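Local coordinates for cell division control protein 73 (Saccharomyces cerevisiae, PDB 4DM4) that serves in the PAF1 complex, which takes part in transcription initiation and elongation by RNA polymerase II and in transcription-coupled histone modification, at residues L16-I21 with G42-E47. Residues are numbered along the deposited sequence; the frame is centred on the assembly and turned at random.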
# COMPACT_ATOMS: atom_id res chain seq x y z
N LEU A 16 -3.00 -6.85 4.58
CA LEU A 16 -2.57 -6.99 3.21
C LEU A 16 -1.08 -7.31 3.18
O LEU A 16 -0.29 -6.69 3.91
CB LEU A 16 -2.86 -5.71 2.42
CG LEU A 16 -4.33 -5.39 2.08
CD1 LEU A 16 -4.44 -3.94 1.61
CD2 LEU A 16 -4.88 -6.35 1.02
N THR A 17 -0.72 -8.29 2.36
CA THR A 17 0.66 -8.76 2.22
C THR A 17 0.90 -8.98 0.73
O THR A 17 -0.03 -8.84 -0.07
CB THR A 17 0.90 -10.10 2.95
OG1 THR A 17 0.12 -11.12 2.32
CG2 THR A 17 0.51 -10.03 4.43
N VAL A 18 2.13 -9.33 0.35
CA VAL A 18 2.44 -9.60 -1.06
C VAL A 18 1.60 -10.79 -1.58
O VAL A 18 1.37 -10.90 -2.79
CB VAL A 18 3.99 -9.79 -1.27
CG1 VAL A 18 4.32 -10.30 -2.67
CG2 VAL A 18 4.72 -8.47 -1.04
N ALA A 19 1.13 -11.64 -0.66
CA ALA A 19 0.30 -12.80 -1.01
C ALA A 19 -1.11 -12.46 -1.51
O ALA A 19 -1.61 -13.12 -2.42
CB ALA A 19 0.20 -13.78 0.18
N ASN A 20 -1.74 -11.44 -0.93
CA ASN A 20 -3.12 -11.11 -1.31
C ASN A 20 -3.30 -9.74 -1.98
O ASN A 20 -4.42 -9.39 -2.34
CB ASN A 20 -4.08 -11.27 -0.11
CG ASN A 20 -3.86 -10.22 0.98
OD1 ASN A 20 -2.95 -9.40 0.90
ND2 ASN A 20 -4.70 -10.26 2.00
N ILE A 21 -2.20 -9.01 -2.18
CA ILE A 21 -2.28 -7.63 -2.69
C ILE A 21 -2.84 -7.51 -4.11
O ILE A 21 -3.63 -6.60 -4.40
CB ILE A 21 -0.92 -6.87 -2.59
CG1 ILE A 21 -1.10 -5.38 -2.92
CG2 ILE A 21 0.14 -7.49 -3.52
CD1 ILE A 21 -1.78 -4.59 -1.81
N GLY A 42 8.90 -11.48 -1.50
CA GLY A 42 8.30 -10.22 -1.09
C GLY A 42 8.22 -9.16 -2.18
O GLY A 42 8.36 -7.97 -1.91
N LEU A 43 8.01 -9.61 -3.42
CA LEU A 43 7.91 -8.72 -4.57
C LEU A 43 6.83 -9.20 -5.53
O LEU A 43 6.78 -10.38 -5.87
CB LEU A 43 9.26 -8.63 -5.30
CG LEU A 43 9.32 -7.97 -6.68
CD1 LEU A 43 8.93 -6.50 -6.62
CD2 LEU A 43 10.73 -8.13 -7.29
N VAL A 44 5.97 -8.28 -5.96
CA VAL A 44 5.04 -8.54 -7.05
C VAL A 44 4.92 -7.27 -7.91
O VAL A 44 4.99 -6.17 -7.38
CB VAL A 44 3.65 -9.08 -6.53
CG1 VAL A 44 2.93 -8.06 -5.63
CG2 VAL A 44 2.75 -9.52 -7.68
N ASN A 45 4.80 -7.44 -9.22
CA ASN A 45 4.53 -6.31 -10.11
C ASN A 45 3.07 -6.34 -10.50
O ASN A 45 2.52 -7.41 -10.76
CB ASN A 45 5.36 -6.38 -11.39
CG ASN A 45 6.85 -6.39 -11.13
OD1 ASN A 45 7.54 -7.34 -11.45
ND2 ASN A 45 7.35 -5.31 -10.52
N ILE A 46 2.45 -5.16 -10.55
CA ILE A 46 1.12 -5.04 -11.12
C ILE A 46 1.04 -3.85 -12.06
O ILE A 46 1.85 -2.92 -11.99
CB ILE A 46 0.00 -4.94 -10.03
CG1 ILE A 46 0.17 -3.68 -9.19
CG2 ILE A 46 -0.02 -6.21 -9.15
CD1 ILE A 46 -1.10 -3.25 -8.44
N GLU A 47 0.05 -3.89 -12.95
CA GLU A 47 -0.17 -2.82 -13.90
C GLU A 47 -1.59 -2.29 -13.71
O GLU A 47 -2.53 -3.07 -13.49
CB GLU A 47 0.08 -3.35 -15.32
CG GLU A 47 0.01 -2.32 -16.42
CD GLU A 47 0.42 -2.89 -17.76
OE1 GLU A 47 1.62 -3.20 -17.94
OE2 GLU A 47 -0.46 -3.01 -18.65
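Val18 packs against Gly42, Leu43 and Val44, and Ile21 joins it on Val44, in a small, buried van der Waals contact where the turn leading into helix 21-27 meets the start of edge strand 43-48. Val18 does most of the work by spreading its two methyls over Gly42 and the first two residues of the strand. CG2 lies 3.7 Å from the carbonyl carbon of Gly42, whereas CG1, set anti to the backbone N (chi1 171°), reaches forward to Leu43 N at 3.8 Å and to Val44 CG1 at 4.0 Å. Val44 answers with that same CG1, held between its own backbone N and carbonyl carbon, and the methyl also meets Ile21 CG2 at 3.5 Å, the two side chains crossing at a slant. The turn is braced internally: Asn20 OD1 accepts a nearly straight bond from Thr17 N (2.9 Å, 172°), and Thr17 OG1 accepts from Ala19 N in an ST turn. Cutting Val18 back to an alanine is likely to open a gap over Gly42 and Leu43 and take from Val44 CG1 one of its two neighbours in this contact. Val44 is joined by backbone hydrogen bonds to Ile61 of strand 57-62, while Ile21 also touches Phe81 of strand 77-82. Strand order 2-3-1-4-5-6 with an antiparallel edge strand marks the GTPase-like fold of this C-terminal Cdc73 domain, as in Ras-like GTPases, whose P-loop occupies the place of this loop between first strand and helix.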